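Local coordinates for protein N-acetylgalactosaminyltransferase 7 (Homo sapiens, PDB 6IWR) that is a manganese-bound glycosyltransferase family member that couples a GT-A-type family 2 domain to a ricin-type beta-trefoil lectin domain, at residues Y291-W296 / Y322-A326; D241-A247 / R377-R383; N74-K78 / V248-A252; Y52-K56 / E443-C447; F113-M117 / N157-T162. All coordinates share one frame; numbering follows the deposited sequence.

Interaction 1 (Y291-W296 / Y322-A326); sequences YARGAW and YRSPA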
# COMPACT_ATOMS: atom_id res chain seq x y z
N TYR A 291 8.01 27.13 10.15
CA TYR A 291 6.89 27.28 11.06
C TYR A 291 5.59 27.04 10.31
O TYR A 291 5.34 27.62 9.25
CB TYR A 291 6.90 28.66 11.71
CG TYR A 291 8.15 28.92 12.54
CD1 TYR A 291 8.95 27.88 12.97
CD2 TYR A 291 8.52 30.22 12.89
CE1 TYR A 291 10.10 28.12 13.71
CE2 TYR A 291 9.67 30.48 13.63
CZ TYR A 291 10.45 29.42 14.05
OH TYR A 291 11.60 29.65 14.78
N ALA A 292 4.76 26.16 10.86
CA ALA A 292 3.44 25.89 10.35
C ALA A 292 2.44 26.15 11.46
O ALA A 292 2.77 26.11 12.65
CB ALA A 292 3.33 24.45 9.84
N ARG A 293 1.20 26.43 11.08
CA ARG A 293 0.14 26.41 12.06
C ARG A 293 -0.79 25.25 11.72
O ARG A 293 -0.77 24.73 10.60
CB ARG A 293 -0.56 27.80 12.15
CG ARG A 293 -0.96 28.37 10.81
CD ARG A 293 -1.02 29.89 10.74
NE ARG A 293 -1.65 30.51 11.90
CZ ARG A 293 -2.85 31.07 11.91
NH1 ARG A 293 -3.29 31.64 13.04
NH2 ARG A 293 -3.62 31.07 10.84
N GLY A 294 -1.52 24.77 12.73
CA GLY A 294 -2.40 23.62 12.55
C GLY A 294 -3.75 24.02 11.96
O GLY A 294 -4.31 25.07 12.30
N ALA A 295 -4.27 23.15 11.11
CA ALA A 295 -5.46 23.44 10.32
C ALA A 295 -6.18 22.12 10.04
O ALA A 295 -5.89 21.09 10.66
CB ALA A 295 -5.07 24.19 9.04
N TRP A 296 -7.12 22.16 9.10
CA TRP A 296 -7.94 21.01 8.75
C TRP A 296 -8.61 21.31 7.42
O TRP A 296 -8.74 22.47 7.04
CB TRP A 296 -8.98 20.73 9.83
CG TRP A 296 -9.85 21.91 10.05
CD1 TRP A 296 -10.99 22.22 9.36
CD2 TRP A 296 -9.65 22.98 10.99
NE1 TRP A 296 -11.51 23.41 9.81
CE2 TRP A 296 -10.72 23.90 10.81
CE3 TRP A 296 -8.69 23.23 11.97
CZ2 TRP A 296 -10.83 25.06 11.57
CZ3 TRP A 296 -8.80 24.39 12.73
CH2 TRP A 296 -9.88 25.29 12.52
N TYR A 322 3.47 31.66 18.66
CA TYR A 322 2.51 32.21 17.70
C TYR A 322 1.19 31.44 17.78
O TYR A 322 1.10 30.37 18.39
CB TYR A 322 3.08 32.22 16.27
CG TYR A 322 3.52 30.88 15.69
CD1 TYR A 322 2.62 30.07 15.00
CD2 TYR A 322 4.84 30.45 15.80
CE1 TYR A 322 3.01 28.87 14.44
CE2 TYR A 322 5.23 29.24 15.26
CZ TYR A 322 4.31 28.46 14.57
OH TYR A 322 4.69 27.26 14.00
N ARG A 323 0.15 32.02 17.18
CA ARG A 323 -1.17 31.41 17.23
C ARG A 323 -1.33 30.29 16.19
O ARG A 323 -0.96 30.45 15.03
CB ARG A 323 -2.25 32.47 17.01
CG ARG A 323 -2.13 33.67 17.94
CD ARG A 323 -3.32 34.62 17.85
NE ARG A 323 -3.48 35.24 16.54
CZ ARG A 323 -4.41 36.15 16.28
NH1 ARG A 323 -5.21 36.53 17.26
NH2 ARG A 323 -4.54 36.68 15.07
N SER A 324 -1.91 29.17 16.62
CA SER A 324 -2.40 28.14 15.73
C SER A 324 -3.90 27.95 15.91
O SER A 324 -4.40 28.04 17.04
CB SER A 324 -1.69 26.81 15.99
OG SER A 324 -2.25 25.78 15.18
N PRO A 325 -4.66 27.69 14.84
CA PRO A 325 -6.09 27.40 15.04
C PRO A 325 -6.34 26.06 15.72
O PRO A 325 -7.38 25.89 16.36
CB PRO A 325 -6.67 27.43 13.62
CG PRO A 325 -5.61 28.06 12.76
CD PRO A 325 -4.29 27.69 13.42
N ALA A 326 -5.40 25.11 15.61
CA ALA A 326 -5.56 23.78 16.17
C ALA A 326 -4.19 23.18 16.50
O ALA A 326 -3.15 23.69 16.08
CB ALA A 326 -6.31 22.86 15.19
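Tyr-322 donates through OH to Ala-292 O at 2.6 Å, the first of several hydrogen bonds between side chains and backbone; the hydroxyl stands above the plane of that carbonyl, while the oxygen lies at the edge of the tyrosine ring. Arg-293 approaches Arg-323 O side-on and spends two donors on this one atom, with NE at 3.2 Å and NH1 at 3.3 Å from it. Both nitrogens come from the same face of the carbonyl, and the oxygen sits close to the guanidinium plane, which fixes the rotation of the group. Ser-324 accepts through OG from Gly-294 N at 2.7 Å, its OG having been turned anti to its own backbone N (chi1 175°). The far nitrogen of Arg-293, NH2, forms a salt bridge with Asp-460, and Arg-323 pairs with Glu-311.

Packing contacts complete the join. Pro-325 CD lies 3.9 Å above the Arg-293 guanidinium plane, over its centre, with the two side chains at about a right angle. Trp-296 brings CZ3 to 3.8 Å from Pro-325 CB and equally near Ala-326 CB, the alanine methyl meeting the indole at its edge. The rings of Tyr-291 and Tyr-322 are nearly parallel, planes 29° apart, but slid so far that they barely overlap.

Pro-325 and Trp-296 also touch helix 450-457. The contact thus links the two-stranded antiparallel sheet of 292-296 and 302-306 to strand 322-323, which pairs with 369-373 in the large mixed sheet of this GT-A-type fold.

Interaction 2 (D241-A247 / R377-R383); sequences DAHCEVA and RVGHIYR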
# COMPACT_ATOMS: atom_id res chain seq x y z
N ASP A 241 3.36 11.82 24.09
CA ASP A 241 3.28 10.46 23.53
C ASP A 241 4.27 9.56 24.28
O ASP A 241 5.24 10.03 24.89
CB ASP A 241 3.60 10.44 22.00
CG ASP A 241 2.34 10.23 21.09
OD1 ASP A 241 1.29 10.79 21.48
OD2 ASP A 241 2.41 9.55 19.98
N ALA A 242 4.04 8.25 24.25
CA ALA A 242 5.00 7.38 24.92
C ALA A 242 6.25 7.10 24.07
O ALA A 242 7.07 6.26 24.45
CB ALA A 242 4.33 6.07 25.32
N HIS A 243 6.44 7.80 22.96
CA HIS A 243 7.60 7.64 22.09
C HIS A 243 8.10 9.03 21.69
O HIS A 243 8.10 9.42 20.52
CB HIS A 243 7.25 6.77 20.88
CG HIS A 243 5.82 6.90 20.43
ND1 HIS A 243 4.87 5.94 20.69
CD2 HIS A 243 5.17 7.90 19.78
CE1 HIS A 243 3.70 6.33 20.20
NE2 HIS A 243 3.86 7.52 19.64
N CYS A 244 8.55 9.80 22.69
CA CYS A 244 9.02 11.16 22.49
C CYS A 244 10.40 11.36 23.11
O CYS A 244 10.80 10.66 24.05
CB CYS A 244 8.04 12.17 23.11
SG CYS A 244 6.45 12.12 22.33
N GLU A 245 11.12 12.35 22.57
CA GLU A 245 12.40 12.81 23.13
C GLU A 245 12.38 14.33 23.14
O GLU A 245 12.41 14.99 22.09
CB GLU A 245 13.61 12.28 22.35
CG GLU A 245 13.86 10.81 22.57
CD GLU A 245 15.03 10.28 21.76
OE1 GLU A 245 16.18 10.71 22.01
OE2 GLU A 245 14.81 9.44 20.85
N VAL A 246 12.32 14.88 24.31
CA VAL A 246 12.17 16.32 24.50
C VAL A 246 13.50 17.02 24.23
O VAL A 246 14.57 16.54 24.64
CB VAL A 246 11.68 16.53 25.93
CG1 VAL A 246 12.84 16.88 26.84
CG2 VAL A 246 10.55 17.52 25.98
N ALA A 247 13.47 18.16 23.53
CA ALA A 247 14.67 18.94 23.21
C ALA A 247 15.22 19.66 24.44
O ALA A 247 14.62 19.66 25.52
CB ALA A 247 14.36 19.96 22.13
N ARG A 377 10.62 22.22 21.65
CA ARG A 377 10.63 21.21 20.60
C ARG A 377 10.61 19.83 21.23
O ARG A 377 11.23 19.61 22.27
CB ARG A 377 11.84 21.35 19.69
CG ARG A 377 11.93 22.70 19.04
CD ARG A 377 12.97 22.71 17.94
NE ARG A 377 12.47 22.23 16.65
CZ ARG A 377 12.29 23.01 15.58
NH1 ARG A 377 12.57 24.31 15.65
NH2 ARG A 377 11.86 22.48 14.45
N VAL A 378 9.86 18.93 20.61
CA VAL A 378 9.77 17.56 21.08
C VAL A 378 9.78 16.65 19.88
O VAL A 378 9.11 16.92 18.88
CB VAL A 378 8.52 17.31 21.92
CG1 VAL A 378 8.55 15.88 22.45
CG2 VAL A 378 8.43 18.34 23.05
N GLY A 379 10.58 15.58 19.96
CA GLY A 379 10.62 14.59 18.92
C GLY A 379 9.63 13.48 19.20
O GLY A 379 9.46 13.03 20.34
N HIS A 380 8.96 13.04 18.14
CA HIS A 380 7.92 12.01 18.18
C HIS A 380 8.33 10.96 17.16
O HIS A 380 8.60 11.30 16.01
CB HIS A 380 6.54 12.63 17.87
CG HIS A 380 5.41 11.63 17.80
ND1 HIS A 380 4.97 11.10 16.61
CD2 HIS A 380 4.65 11.07 18.77
CE1 HIS A 380 3.99 10.24 16.85
NE2 HIS A 380 3.77 10.20 18.15
N ILE A 381 8.42 9.70 17.58
CA ILE A 381 8.77 8.65 16.64
C ILE A 381 7.58 8.35 15.75
O ILE A 381 6.45 8.16 16.24
CB ILE A 381 9.22 7.37 17.34
CG1 ILE A 381 10.14 7.68 18.52
CG2 ILE A 381 9.88 6.45 16.33
CD1 ILE A 381 10.45 6.48 19.36
N TYR A 382 7.82 8.23 14.46
CA TYR A 382 6.74 7.99 13.52
C TYR A 382 6.79 6.55 13.04
O TYR A 382 7.86 6.06 12.64
CB TYR A 382 6.82 8.99 12.36
CG TYR A 382 6.21 10.33 12.75
CD1 TYR A 382 4.83 10.48 12.88
CD2 TYR A 382 7.01 11.45 13.03
CE1 TYR A 382 4.25 11.70 13.24
CE2 TYR A 382 6.44 12.68 13.39
CZ TYR A 382 5.06 12.80 13.50
OH TYR A 382 4.47 13.99 13.86
N ARG A 383 5.63 5.89 13.08
CA ARG A 383 5.51 4.46 12.81
C ARG A 383 5.99 4.10 11.42
O ARG A 383 5.99 4.91 10.50
CB ARG A 383 4.06 4.00 12.93
CG ARG A 383 3.88 2.80 13.82
CD ARG A 383 3.11 3.27 15.04
NE ARG A 383 3.44 2.58 16.27
CZ ARG A 383 2.99 2.99 17.46
NH1 ARG A 383 2.23 4.06 17.53
NH2 ARG A 383 3.31 2.34 18.58
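His-380 swings its imidazole toward Asp-241 by placing CG anti to the backbone N (chi1 176°), while His-243, with CG between its backbone N and carbonyl carbon (chi1 31°), lays its ring alongside that of His-380. NE2 of His-380 donates to Asp-241 OD2; the modelled separation is very short and its exact value is doubtful. The two imidazoles point the same way, centroids 4.7 Å apart, with planes inclined at 67°. His-380 NE2 approaches the edge of the His-243 ring.

Behind this cluster the backbones pair as antiparallel strands. Ile-381 N donates to His-243 O at 3.0 Å, Gly-379 N to Glu-245 O at 2.9 Å, and Ala-247 N to Arg-377 O at 3.0 Å. On the face carrying Cys-244, Val-246, Val-378 and His-380, Val-246 CG2 meets Val-378 CG2 at 3.7 Å and Cys-244 CB packs against Val-378 CG1. Glu-245 turns to the opposite face and forms a salt bridge with Arg-127.

The Asp-241 side chain lies about 3 Å from a bound manganese ion. Asp-241, Ala-242 and His-243 spell the Asp-X-His motif of this glycosyltransferase family, and the cluster with His-380 is consistent with the metal site of GT-A folds.

Interaction 3 (N74-K78 / V248-A252); sequences NFEPK and VNWYA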
# COMPACT_ATOMS: atom_id res chain seq x y z
N ASN A 74 18.83 32.19 30.43
CA ASN A 74 19.17 31.55 31.68
C ASN A 74 18.77 30.11 31.81
O ASN A 74 19.17 29.45 32.73
CB ASN A 74 18.56 32.33 32.84
CG ASN A 74 17.13 32.70 32.60
OD1 ASN A 74 16.72 32.91 31.47
ND2 ASN A 74 16.36 32.79 33.65
N PHE A 75 17.95 29.61 30.90
CA PHE A 75 17.66 28.18 30.91
C PHE A 75 18.43 27.43 29.84
O PHE A 75 18.11 26.28 29.54
CB PHE A 75 16.16 27.94 30.77
CG PHE A 75 15.39 28.22 32.02
CD1 PHE A 75 15.08 29.52 32.37
CD2 PHE A 75 15.01 27.18 32.86
CE1 PHE A 75 14.37 29.78 33.53
CE2 PHE A 75 14.31 27.44 34.02
CZ PHE A 75 13.99 28.74 34.36
N GLU A 76 19.42 28.06 29.26
CA GLU A 76 20.28 27.36 28.33
C GLU A 76 21.31 26.56 29.11
O GLU A 76 22.02 27.14 29.94
CB GLU A 76 20.98 28.33 27.41
CG GLU A 76 21.33 27.65 26.13
CD GLU A 76 20.10 27.30 25.37
OE1 GLU A 76 20.17 26.41 24.49
OE2 GLU A 76 19.05 27.92 25.66
N PRO A 77 21.43 25.27 28.88
CA PRO A 77 22.51 24.53 29.54
C PRO A 77 23.85 25.23 29.33
O PRO A 77 24.15 25.72 28.23
CB PRO A 77 22.47 23.15 28.88
CG PRO A 77 21.05 23.01 28.43
CD PRO A 77 20.62 24.40 28.01
N LYS A 78 24.65 25.29 30.40
CA LYS A 78 25.93 26.00 30.35
C LYS A 78 26.95 25.26 29.48
O LYS A 78 27.65 25.88 28.67
CB LYS A 78 26.45 26.18 31.77
CG LYS A 78 25.35 26.19 32.84
CD LYS A 78 25.94 25.83 34.20
CE LYS A 78 26.82 24.60 34.07
NZ LYS A 78 27.79 24.47 35.18
N VAL A 248 16.38 20.34 24.29
CA VAL A 248 16.96 21.00 25.47
C VAL A 248 16.31 22.36 25.65
O VAL A 248 16.01 23.07 24.68
CB VAL A 248 18.51 21.11 25.41
CG1 VAL A 248 19.16 19.99 24.62
CG2 VAL A 248 19.00 22.50 25.00
N ASN A 249 16.10 22.72 26.91
CA ASN A 249 15.33 23.90 27.30
C ASN A 249 13.98 23.93 26.59
O ASN A 249 13.61 24.92 25.95
CB ASN A 249 16.10 25.19 27.05
CG ASN A 249 15.41 26.37 27.65
OD1 ASN A 249 14.64 26.22 28.59
ND2 ASN A 249 15.67 27.55 27.11
N TRP A 250 13.23 22.82 26.72
CA TRP A 250 11.87 22.75 26.19
C TRP A 250 10.86 23.31 27.16
O TRP A 250 9.75 23.68 26.73
CB TRP A 250 11.44 21.31 25.88
CG TRP A 250 11.31 20.45 27.10
CD1 TRP A 250 12.33 20.00 27.89
CD2 TRP A 250 10.09 19.92 27.68
NE1 TRP A 250 11.83 19.22 28.91
CE2 TRP A 250 10.47 19.16 28.82
CE3 TRP A 250 8.73 20.00 27.34
CZ2 TRP A 250 9.54 18.49 29.62
CZ3 TRP A 250 7.80 19.34 28.15
CH2 TRP A 250 8.21 18.59 29.28
N TYR A 251 11.21 23.40 28.43
CA TYR A 251 10.23 23.62 29.48
C TYR A 251 9.87 25.09 29.62
O TYR A 251 8.68 25.44 29.67
CB TYR A 251 10.75 23.05 30.80
CG TYR A 251 9.70 23.10 31.87
CD1 TYR A 251 8.79 22.06 32.01
CD2 TYR A 251 9.57 24.22 32.71
CE1 TYR A 251 7.80 22.11 32.98
CE2 TYR A 251 8.58 24.28 33.68
CZ TYR A 251 7.69 23.22 33.80
OH TYR A 251 6.70 23.24 34.75
N ALA A 252 10.85 25.97 29.73
CA ALA A 252 10.56 27.38 29.98
C ALA A 252 9.77 28.01 28.84
O ALA A 252 8.70 28.60 29.09
CB ALA A 252 11.86 28.13 30.27
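Ala-252 sets its CB over one face of the Phe-75 ring, 4.1 Å from the centroid and 16° off the ring normal, an apolar CH-pi contact displaced toward the CG side of the ring. Farther along, Pro-77 CD rests against Val-248 CG2 at 3.9 Å, the pyrrolidine passing the valine at a slant.

Van der Waals contacts to a polar group fill the centre. Asn-249 has CG anti to its backbone N (chi1 -171°), which extends the amide toward Phe-75; OD1 comes to 3.2 Å from Phe-75 CB, and Asn-249 CB lies 3.4 Å from Phe-75 O. The amide and the phenyl ring have almost the same tilt, with planes 10° apart, although the two side chains run at about a right angle.

One long polar approach is added to these. Glu-76 bends at chi2 and carries OE2 to 3.7 Å from Asn-249 ND2. Its firm partner is Arg-133, which takes the other oxygen, OE1, in a salt bridge and also touches Val-248 and Asn-249.

No hydrogen bond links the two segments. The salt bridge of Glu-76 to Arg-133 and the bond of Asn-74 ND2 to Tyr-142 O both lead outside them, so the contact between residues 74-78 and the region of helix 251-260 rests on van der Waals packing across a partly buried patch.

Interaction 4 (Y52-K56 / E443-C447); sequences YLTFK and EDHNC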
# COMPACT_ATOMS: atom_id res chain seq x y z
N TYR A 52 -23.13 33.76 31.38
CA TYR A 52 -22.52 34.49 32.50
C TYR A 52 -21.42 33.71 33.24
O TYR A 52 -20.82 34.24 34.17
CB TYR A 52 -23.61 34.92 33.50
CG TYR A 52 -24.63 35.83 32.88
CD1 TYR A 52 -25.69 35.30 32.14
CD2 TYR A 52 -24.51 37.22 32.99
CE1 TYR A 52 -26.63 36.14 31.55
CE2 TYR A 52 -25.44 38.06 32.40
CZ TYR A 52 -26.50 37.52 31.69
OH TYR A 52 -27.42 38.36 31.10
N LEU A 53 -21.17 32.46 32.83
CA LEU A 53 -20.09 31.67 33.41
C LEU A 53 -18.74 32.11 32.86
O LEU A 53 -18.57 32.29 31.65
CB LEU A 53 -20.26 30.18 33.11
CG LEU A 53 -21.24 29.32 33.92
CD1 LEU A 53 -20.95 27.84 33.64
CD2 LEU A 53 -21.19 29.62 35.42
N THR A 54 -17.77 32.26 33.76
CA THR A 54 -16.45 32.80 33.44
C THR A 54 -15.38 31.88 33.99
O THR A 54 -15.58 31.21 35.00
CB THR A 54 -16.26 34.19 34.04
OG1 THR A 54 -17.14 34.33 35.17
CG2 THR A 54 -16.53 35.27 33.02
N PHE A 55 -14.21 31.89 33.34
CA PHE A 55 -13.10 31.13 33.90
C PHE A 55 -12.47 31.91 35.04
O PHE A 55 -12.55 33.14 35.10
CB PHE A 55 -12.06 30.82 32.82
CG PHE A 55 -12.63 30.03 31.69
CD1 PHE A 55 -13.20 28.80 31.92
CD2 PHE A 55 -12.63 30.53 30.42
CE1 PHE A 55 -13.76 28.07 30.89
CE2 PHE A 55 -13.17 29.81 29.38
CZ PHE A 55 -13.74 28.58 29.62
N LYS A 56 -11.86 31.17 35.97
CA LYS A 56 -11.30 31.80 37.16
C LYS A 56 -10.19 32.76 36.75
O LYS A 56 -9.48 32.51 35.78
CB LYS A 56 -10.80 30.72 38.13
CG LYS A 56 -11.90 29.85 38.75
CD LYS A 56 -11.35 28.80 39.67
CE LYS A 56 -12.45 27.95 40.29
NZ LYS A 56 -11.96 26.85 41.22
N GLU A 443 -23.14 27.55 25.62
CA GLU A 443 -24.05 28.65 25.90
C GLU A 443 -23.79 29.28 27.26
O GLU A 443 -23.79 30.50 27.39
CB GLU A 443 -25.49 28.18 25.79
CG GLU A 443 -26.10 28.45 24.42
CD GLU A 443 -27.42 27.74 24.19
OE1 GLU A 443 -27.65 26.67 24.80
OE2 GLU A 443 -28.23 28.27 23.39
N ASP A 444 -23.57 28.47 28.29
CA ASP A 444 -23.40 29.04 29.62
C ASP A 444 -22.17 29.95 29.68
O ASP A 444 -22.21 31.00 30.32
CB ASP A 444 -23.30 27.94 30.68
CG ASP A 444 -24.65 27.30 30.98
OD1 ASP A 444 -25.68 27.86 30.55
OD2 ASP A 444 -24.67 26.23 31.62
N HIS A 445 -21.09 29.56 29.01
CA HIS A 445 -19.85 30.34 28.97
C HIS A 445 -19.83 31.39 27.87
O HIS A 445 -18.79 32.02 27.66
CB HIS A 445 -18.65 29.41 28.82
CG HIS A 445 -18.37 28.59 30.04
ND1 HIS A 445 -17.40 28.92 30.96
CD2 HIS A 445 -18.94 27.44 30.48
CE1 HIS A 445 -17.38 28.01 31.91
NE2 HIS A 445 -18.31 27.10 31.66
N ASN A 446 -20.93 31.58 27.15
CA ASN A 446 -21.05 32.69 26.20
C ASN A 446 -19.98 32.61 25.12
O ASN A 446 -19.46 33.64 24.67
CB ASN A 446 -21.00 34.02 26.93
CG ASN A 446 -22.31 34.73 26.91
OD1 ASN A 446 -22.99 34.87 27.95
ND2 ASN A 446 -22.70 35.19 25.70
N CYS A 447 -19.64 31.38 24.72
CA CYS A 447 -18.54 31.17 23.78
C CYS A 447 -18.88 31.79 22.43
O CYS A 447 -20.03 31.82 22.00
CB CYS A 447 -18.20 29.67 23.62
SG CYS A 447 -17.68 28.86 25.19
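Leu-53 sets its CB over the centre of one face of the His-445 ring, 3.7 Å from the centroid and only 6° off the normal, a CH-pi contact. The leucine then runs on across the imidazole until CD1 stands 3.4 Å from His-445 NE2. Its chi1 of -79° keeps CG beside the backbone N and carries the chain alongside Asp-444, the two side chains pointing the same way with Leu-53 CD1 3.8 Å from Asp-444 CB.

Phe-55 comes at His-445 differently. The ring planes are inclined by 25° but displaced, centroids 5.1 Å apart, so that the contact is made by Phe-55 CE1 near ND1 of the histidine and overlap is slight.

These side chains meet where helix 436-444 ends in a Schellman motif, with Asn-446, at positive phi, as the C-prime residue and its N bonded to Glu-443 O. That termination leaves Asp-444 O turned toward residues 52-56, and it accepts two backbone donors, Tyr-52 N and Leu-53 N, each at 3.1 Å. The Tyr-52 donor approaches nearly in line with the carbonyl, whereas that of Leu-53 is tilted from its plane. Cys-447, next after Asn-446, forms a disulfide with Cys-366, and Phe-55 reaches Phe-338 of helix 336-342 in an edge-to-face contact.

Interaction 5 (F113-M117 / N157-T162); sequences FGFNM and NEGWST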
# COMPACT_ATOMS: atom_id res chain seq x y z
N PHE A 113 5.89 -3.85 17.16
CA PHE A 113 5.77 -2.49 17.69
C PHE A 113 5.57 -1.38 16.66
O PHE A 113 5.07 -0.31 17.02
CB PHE A 113 7.01 -2.13 18.53
CG PHE A 113 7.23 -3.04 19.69
CD1 PHE A 113 6.59 -2.81 20.90
CD2 PHE A 113 8.08 -4.13 19.58
CE1 PHE A 113 6.76 -3.65 21.97
CE2 PHE A 113 8.25 -4.97 20.65
CZ PHE A 113 7.59 -4.74 21.84
N GLY A 114 5.92 -1.60 15.40
CA GLY A 114 5.89 -0.50 14.46
C GLY A 114 7.13 0.36 14.46
O GLY A 114 7.26 1.24 13.60
N PHE A 115 8.04 0.14 15.39
CA PHE A 115 9.35 0.76 15.38
C PHE A 115 10.43 -0.31 15.31
O PHE A 115 10.21 -1.47 15.67
CB PHE A 115 9.58 1.63 16.62
CG PHE A 115 8.47 2.58 16.88
CD1 PHE A 115 8.04 3.45 15.89
CD2 PHE A 115 7.85 2.63 18.13
CE1 PHE A 115 7.02 4.36 16.12
CE2 PHE A 115 6.81 3.53 18.36
CZ PHE A 115 6.40 4.40 17.35
N ASN A 116 11.58 0.09 14.80
CA ASN A 116 12.77 -0.75 14.80
C ASN A 116 13.25 -0.84 16.24
O ASN A 116 14.04 -0.02 16.69
CB ASN A 116 13.83 -0.12 13.91
CG ASN A 116 15.03 -0.99 13.72
OD1 ASN A 116 15.74 -0.86 12.72
ND2 ASN A 116 15.27 -1.90 14.67
N MET A 117 12.77 -1.84 16.98
CA MET A 117 13.15 -1.90 18.39
C MET A 117 14.55 -2.45 18.59
O MET A 117 15.17 -2.18 19.63
CB MET A 117 12.16 -2.72 19.19
CG MET A 117 10.85 -2.00 19.42
SD MET A 117 10.94 -0.51 20.45
CE MET A 117 11.86 -1.16 21.85
N ASN A 157 1.08 -0.94 25.42
CA ASN A 157 1.93 -1.95 24.80
C ASN A 157 3.21 -1.37 24.21
O ASN A 157 3.84 -2.00 23.36
CB ASN A 157 1.17 -2.75 23.74
CG ASN A 157 0.31 -3.83 24.36
OD1 ASN A 157 0.36 -4.07 25.57
ND2 ASN A 157 -0.48 -4.50 23.52
N GLU A 158 3.62 -0.20 24.68
CA GLU A 158 4.82 0.45 24.17
C GLU A 158 6.06 -0.41 24.41
O GLU A 158 6.15 -1.17 25.39
CB GLU A 158 4.99 1.81 24.83
CG GLU A 158 6.07 2.67 24.22
CD GLU A 158 5.68 3.24 22.86
OE1 GLU A 158 4.46 3.32 22.55
OE2 GLU A 158 6.60 3.62 22.09
N GLY A 159 7.02 -0.30 23.50
CA GLY A 159 8.30 -0.96 23.70
C GLY A 159 9.03 -0.36 24.89
O GLY A 159 9.00 0.85 25.13
N TRP A 160 9.72 -1.22 25.64
CA TRP A 160 10.34 -0.78 26.89
C TRP A 160 11.30 0.40 26.67
O TRP A 160 11.26 1.40 27.40
CB TRP A 160 11.07 -1.95 27.52
CG TRP A 160 11.92 -1.57 28.67
CD1 TRP A 160 13.21 -1.15 28.63
CD2 TRP A 160 11.53 -1.57 30.05
NE1 TRP A 160 13.65 -0.88 29.91
CE2 TRP A 160 12.63 -1.14 30.80
CE3 TRP A 160 10.35 -1.90 30.72
CZ2 TRP A 160 12.59 -1.01 32.18
CZ3 TRP A 160 10.32 -1.79 32.10
CH2 TRP A 160 11.43 -1.35 32.81
N SER A 161 12.17 0.29 25.69
CA SER A 161 13.21 1.30 25.57
C SER A 161 12.69 2.60 24.99
O SER A 161 13.18 3.67 25.36
CB SER A 161 14.38 0.75 24.75
OG SER A 161 14.07 0.64 23.37
N THR A 162 11.70 2.55 24.11
CA THR A 162 11.08 3.80 23.69
C THR A 162 10.33 4.47 24.85
O THR A 162 10.39 5.69 25.01
CB THR A 162 10.16 3.57 22.49
OG1 THR A 162 9.34 2.43 22.73
CG2 THR A 162 10.98 3.34 21.24
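The CA atoms of Phe-113 and Gly-159 are the nearest pair across the segments, 6.7 Å apart. Residues 113-117 make the turn between helices 103-113 and 117-122: Gly-114 leaves the first helix at positive phi (85°), and Asn-116, at the centre of an inverse gamma turn, is the N-cap of the second. Gly-159 is itself an N-cap, leading into helix 160-173, so the contact brings together two helix starts and one helix end. No hydrogen bond crosses between the segments.

Phe-113 reaches the N-cap Gly-159 with one side of its ring, CD1 and CE1. Phe-113 CE1 stands 3.5 Å from Gly-159 CA and 3.6 Å from Asn-157 O, which lies at the ring edge. Met-117 folds back on itself, bent at chi2 and chi3, and thereby carries its methyl into the first turn of the helix: CE is 3.2 Å from Ser-161 OG and 4.0 Å from Gly-159 CA, with SD 3.9 Å from Thr-162 CG2. Having no side chain, Gly-159 presents its CA to both the phenyl ring and the methionine methyl. Ser-161 OG is hydrogen-bonded to Ser-120 and Asp-121 of the helix 117-122 region. Phe-115 turns the edge of its ring to Glu-158, CE2 lying 3.7 Å from OE2, with ring and carboxylate planes 44° apart.

Phe-115 also meets His-243 edge-to-face, and Phe-115 and Thr-162 both pack on Ile-381 of strand 376-382. The turn is thus wedged against the start of helix 160-173 and the end of that strand, with the side chain of Phe-115 about 7 Å from the manganese ion.

How the interactions relate
From the N terminus, residues 52-56 open the longest loop, which interaction 4 closes on the end of helix 436-444; all other contacts nest within it. Interaction 3 opens at 74-78 and closes at the start of helix 251-260, enclosing interaction 5, which ties the 113-117 turn to helix 160-173. Interaction 2, pairing strands 244-246 and 376-382, opens before interaction 3 closes, so these two cross; Trp-250 packs on Arg-377 where they touch. Interaction 1, nested inside interaction 2, joins the two-stranded sheet to strand 322-323 of the same mixed sheet. A weak, probable hydrogen bond between His-243 ND1 and Glu-158 OE2 links interactions 2 and 5, whereas 4 and 5 lie on opposite sides of the chain's centre.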